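Local structure of probable transcriptional regulator (Pseudomonas aeruginosa, 2HR3) at residues 23-28 with 111-115; 36-41 with 70-74. The protein probably regulates transcription as a dimeric DNA-binding protein of the MarR family, through a winged helix-turn-helix domain in each subunit. All blocks are in the same frame, centred on the assembly; numbering follows the deposited sequence.

In the fold
From the N terminus, residues 23-28, on the last part of helix 4-26 and the turn after it, form the first half of contact 1; helix 32-46 follows, and its residues 36-41 open contact 2. After helix 53-59 comes helix 64-76, where residues 70-74 close contact 2, a loop of 28 intervening residues that is mostly helical. The chain goes on through the antiparallel strands 80-83 and 93-96 into helix 98-122, and residues 111-115 there close contact 1, which spans 82 residues. Contact 2 is thus nested inside contact 1. Arg111 joins the two by packing on Leu38 of helix 32-46. Contact 1 ties together two long helices, contact 2 two helices of the winged-helix region; both touch the second subunit.

Contact 1: residues 23-28 with 111-115; sequences RLRREA and REEWL
The carboxylate of Glu27 lies flat over one face of the Trp114 indole, the two planes 12° apart. Beside it on the same face, Glu27 CG sits 3.8 Å from the centroid of the five-membered ring, almost on its normal, a CH-pi contact. The bend of Glu27 at chi2 (-63°) folds the acid group back over the pyrrole side, where OE2 comes close to Trp114 NE1 at an angle too poor for a hydrogen bond. Arg23 reaches the benzo end of the same indole: Trp114 CZ2 lies over one face of its guanidinium, 3.4 Å from NH2, the two planes inclined by 57°. Glu27 OE2 occupies the guanidinium edge in a salt bridge, 3.2 Å from Arg23 NH2, which fixes acid and arginine together against the tryptophan. The carbonyl O of Arg111 is at the indole edge.

Leu24 CD2 touches Trp114 CE3 at 4.3 Å and Leu115 CG at 4.4 Å. Alongside, Arg111 runs its aliphatic part past Leu24 and Glu27, with CD 3.1 Å from Leu24 O, and its NH2 bonds Asn107, which also holds Ala28 O. Arg23 gives hydrogen bonds to Ala142 O and Phe144 O of the second subunit, and Leu141 of that subunit packs on Trp114. Helices 4-26 and 98-122 therefore meet at the dimer interface, with helix 32-46 touching Arg111 through Leu38.

Contact 2: residues 36-41 with 70-74; sequences SQLVVL and LLREL
Val40 projects from segment 36-41 of helix 32-46 into a hollow lined by Leu70, Leu71 and Leu74. Its two methyls divide the work. With CG1 anti to the backbone N (chi1 173°), that methyl meets Leu74 CD1 at 3.4 Å and Leu71 CD2 at 3.6 Å, while CG2 turns to the other side and rests on Leu70 CD1 at 3.7 Å. Leu71 starts out facing away from segment 36-41, and the end of its side chain comes back to form one wall of the hollow.

The fit is reciprocal. Leu74 fills the groove between Gln37, Val40 and Leu41, its two methyls spreading to different walls: CD1 leans on Val40, and CD2 lies 3.8 Å from Leu41 CD1 and 3.9 Å from Gln37 CG. The methylene part of Gln37 runs past Leu74 in the opposite direction, forming a flank of this groove. The two helical segments thus mesh at nearly a right angle (-92°), their axes 10.2 Å apart.

The region is the winged helix-turn-helix of the MarR family, in which helices 53-59 and 64-76 form the helix-turn-helix; helix 64-76 is by its place in this fold the probable DNA-recognition helix, and helix 32-46 packs across it. Ile80 of strand 80-83 packs on Leu41, Leu71 and Leu74, and Pro53 and Leu56 of helix 53-59 reach Leu71.

At the N-terminal end of segment 36-41, Leu70 makes a further bump: its CD2 sits 3.8 Å from Ser36 CB. The Ser36 hydroxyl is occupied elsewhere, hydrogen-bonded to Pro32 O and Val33 O and to Arg63 of the second subunit, whose side chain also packs on Leu70.

Contact 1: residues 23-28 with 111-115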
# COMPACT_ATOMS: atom_id res chain seq x y z
N ARG A 23 5.10 2.44 -6.72
CA ARG A 23 5.20 2.57 -8.16
C ARG A 23 3.91 2.19 -8.87
O ARG A 23 3.40 2.93 -9.67
CB ARG A 23 6.37 1.73 -8.67
CG ARG A 23 6.73 1.96 -10.14
CD ARG A 23 7.07 3.40 -10.47
NE ARG A 23 6.95 3.51 -11.89
CZ ARG A 23 7.91 3.18 -12.72
NH1 ARG A 23 9.12 2.78 -12.27
NH2 ARG A 23 7.69 3.28 -14.03
N LEU A 24 3.35 1.05 -8.54
CA LEU A 24 2.06 0.62 -9.06
C LEU A 24 0.96 1.62 -8.74
O LEU A 24 -0.03 1.72 -9.49
CB LEU A 24 1.66 -0.71 -8.45
CG LEU A 24 2.31 -1.99 -8.89
CD1 LEU A 24 2.07 -3.16 -7.89
CD2 LEU A 24 1.82 -2.37 -10.23
N ARG A 25 1.11 2.32 -7.61
CA ARG A 25 0.20 3.43 -7.25
C ARG A 25 0.27 4.54 -8.27
O ARG A 25 -0.73 4.90 -8.82
CB ARG A 25 0.46 3.99 -5.84
CG ARG A 25 -0.28 3.23 -4.79
N ARG A 26 1.46 5.03 -8.55
CA ARG A 26 1.70 5.99 -9.66
C ARG A 26 1.22 5.53 -11.06
O ARG A 26 0.88 6.33 -11.92
CB ARG A 26 3.19 6.33 -9.72
N GLU A 27 1.19 4.23 -11.30
CA GLU A 27 0.70 3.70 -12.58
C GLU A 27 -0.85 3.68 -12.73
O GLU A 27 -1.38 3.36 -13.78
CB GLU A 27 1.34 2.32 -12.77
CG GLU A 27 2.89 2.50 -12.88
CD GLU A 27 3.33 3.34 -14.10
OE1 GLU A 27 2.49 3.55 -14.99
OE2 GLU A 27 4.50 3.77 -14.18
N ALA A 28 -1.56 4.03 -11.66
CA ALA A 28 -2.99 4.20 -11.72
C ALA A 28 -3.34 5.35 -12.67
O ALA A 28 -4.39 5.30 -13.32
CB ALA A 28 -3.57 4.46 -10.33
N ARG A 111 -2.58 -1.15 -14.77
CA ARG A 111 -1.38 -1.38 -13.93
C ARG A 111 -0.61 -2.67 -14.27
O ARG A 111 0.60 -2.75 -14.13
CB ARG A 111 -1.77 -1.45 -12.45
CG ARG A 111 -1.75 -0.12 -11.72
CD ARG A 111 -2.28 -0.34 -10.26
NE ARG A 111 -3.71 -0.09 -10.14
CZ ARG A 111 -4.52 -0.71 -9.30
NH1 ARG A 111 -4.08 -1.66 -8.49
NH2 ARG A 111 -5.83 -0.38 -9.29
N GLU A 112 -1.40 -3.67 -14.68
CA GLU A 112 -0.95 -4.98 -15.04
C GLU A 112 -0.28 -5.01 -16.41
O GLU A 112 0.70 -5.74 -16.61
CB GLU A 112 -2.12 -5.97 -14.99
CG GLU A 112 -2.41 -6.37 -13.55
CD GLU A 112 -3.75 -7.01 -13.34
OE1 GLU A 112 -4.34 -7.55 -14.31
OE2 GLU A 112 -4.24 -6.96 -12.20
N GLU A 113 -0.86 -4.26 -17.33
CA GLU A 113 -0.23 -4.04 -18.64
C GLU A 113 1.12 -3.37 -18.43
O GLU A 113 2.11 -3.89 -18.86
CB GLU A 113 -1.15 -3.19 -19.54
CG GLU A 113 -2.32 -3.93 -20.15
CD GLU A 113 -3.46 -2.99 -20.40
OE1 GLU A 113 -3.17 -1.91 -20.99
OE2 GLU A 113 -4.62 -3.29 -19.99
N TRP A 114 1.14 -2.22 -17.76
CA TRP A 114 2.36 -1.65 -17.26
C TRP A 114 3.37 -2.72 -16.79
O TRP A 114 4.47 -2.74 -17.25
CB TRP A 114 2.15 -0.62 -16.14
CG TRP A 114 3.49 -0.06 -15.73
CD1 TRP A 114 4.20 0.88 -16.41
CD2 TRP A 114 4.31 -0.45 -14.64
NE1 TRP A 114 5.42 1.10 -15.81
CE2 TRP A 114 5.52 0.27 -14.73
CE3 TRP A 114 4.18 -1.40 -13.64
CZ2 TRP A 114 6.56 0.11 -13.82
CZ3 TRP A 114 5.25 -1.57 -12.73
CH2 TRP A 114 6.38 -0.80 -12.81
N LEU A 115 2.99 -3.60 -15.86
CA LEU A 115 3.94 -4.54 -15.18
C LEU A 115 4.51 -5.55 -16.09
O LEU A 115 5.67 -5.93 -15.94
CB LEU A 115 3.23 -5.34 -14.10
CG LEU A 115 3.86 -5.39 -12.72
CD1 LEU A 115 2.99 -6.39 -11.88
CD2 LEU A 115 5.33 -5.74 -12.68

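Contact 2: residues 36-41 with 70-74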
# COMPACT_ATOMS: atom_id res chain seq x y z
N SER A 36 -8.19 8.42 -4.36
CA SER A 36 -8.85 8.19 -3.10
C SER A 36 -10.05 7.27 -3.27
O SER A 36 -10.34 6.42 -2.42
CB SER A 36 -9.32 9.52 -2.51
OG SER A 36 -9.58 10.46 -3.54
N GLN A 37 -10.72 7.45 -4.40
CA GLN A 37 -11.89 6.69 -4.76
C GLN A 37 -11.65 5.27 -5.17
O GLN A 37 -12.42 4.36 -4.86
CB GLN A 37 -12.56 7.40 -5.91
CG GLN A 37 -13.32 8.55 -5.38
CD GLN A 37 -13.87 9.46 -6.45
OE1 GLN A 37 -14.64 10.37 -6.11
NE2 GLN A 37 -13.53 9.21 -7.74
N LEU A 38 -10.56 5.09 -5.88
CA LEU A 38 -10.09 3.78 -6.27
C LEU A 38 -9.81 2.85 -5.11
O LEU A 38 -10.21 1.73 -5.14
CB LEU A 38 -8.81 3.93 -7.05
CG LEU A 38 -8.76 2.88 -8.16
CD1 LEU A 38 -9.53 3.28 -9.43
CD2 LEU A 38 -7.31 2.58 -8.43
N VAL A 39 -9.07 3.36 -4.12
CA VAL A 39 -8.80 2.68 -2.85
C VAL A 39 -10.10 2.20 -2.21
O VAL A 39 -10.23 1.02 -1.94
CB VAL A 39 -8.09 3.66 -1.84
CG1 VAL A 39 -8.09 3.14 -0.46
CG2 VAL A 39 -6.68 4.00 -2.29
N VAL A 40 -11.08 3.09 -2.02
CA VAL A 40 -12.35 2.67 -1.45
C VAL A 40 -12.97 1.54 -2.28
O VAL A 40 -13.36 0.49 -1.76
CB VAL A 40 -13.31 3.91 -1.25
CG1 VAL A 40 -14.72 3.49 -0.82
CG2 VAL A 40 -12.71 4.87 -0.24
N LEU A 41 -13.03 1.75 -3.59
CA LEU A 41 -13.58 0.76 -4.55
C LEU A 41 -12.90 -0.59 -4.51
O LEU A 41 -13.53 -1.67 -4.61
CB LEU A 41 -13.39 1.30 -5.97
CG LEU A 41 -14.55 1.71 -6.92
CD1 LEU A 41 -15.73 2.30 -6.22
CD2 LEU A 41 -13.98 2.59 -7.97
N LEU A 70 -16.21 9.99 1.27
CA LEU A 70 -15.83 9.39 -0.02
C LEU A 70 -16.92 8.47 -0.53
O LEU A 70 -17.05 8.26 -1.72
CB LEU A 70 -14.54 8.57 0.11
CG LEU A 70 -13.24 9.34 0.31
CD1 LEU A 70 -12.21 8.42 0.84
CD2 LEU A 70 -12.79 9.96 -1.00
N LEU A 71 -17.67 7.88 0.39
CA LEU A 71 -18.80 7.01 0.04
C LEU A 71 -19.88 7.86 -0.53
O LEU A 71 -20.49 7.50 -1.52
CB LEU A 71 -19.32 6.26 1.26
CG LEU A 71 -18.45 5.11 1.75
CD1 LEU A 71 -19.21 4.39 2.90
CD2 LEU A 71 -18.01 4.13 0.58
N ARG A 72 -20.10 9.01 0.09
CA ARG A 72 -20.93 10.02 -0.51
C ARG A 72 -20.55 10.37 -1.94
O ARG A 72 -21.44 10.42 -2.80
CB ARG A 72 -20.97 11.28 0.38
CG ARG A 72 -21.92 11.09 1.59
CD ARG A 72 -22.22 12.40 2.33
NE ARG A 72 -21.26 12.65 3.43
CZ ARG A 72 -20.09 13.31 3.32
NH1 ARG A 72 -19.65 13.80 2.16
NH2 ARG A 72 -19.34 13.48 4.41
N GLU A 73 -19.27 10.58 -2.24
CA GLU A 73 -18.89 10.97 -3.62
C GLU A 73 -19.11 9.88 -4.66
O GLU A 73 -19.49 10.13 -5.81
CB GLU A 73 -17.43 11.39 -3.72
CG GLU A 73 -16.96 12.36 -2.63
CD GLU A 73 -15.45 12.58 -2.70
OE1 GLU A 73 -14.94 12.62 -3.85
OE2 GLU A 73 -14.78 12.68 -1.63
N LEU A 74 -18.78 8.66 -4.25
CA LEU A 74 -18.93 7.44 -5.05
C LEU A 74 -20.37 7.14 -5.49
O LEU A 74 -20.57 6.73 -6.62
CB LEU A 74 -18.38 6.23 -4.27
CG LEU A 74 -16.85 6.16 -4.28
CD1 LEU A 74 -16.37 4.99 -3.40
CD2 LEU A 74 -16.30 6.05 -5.73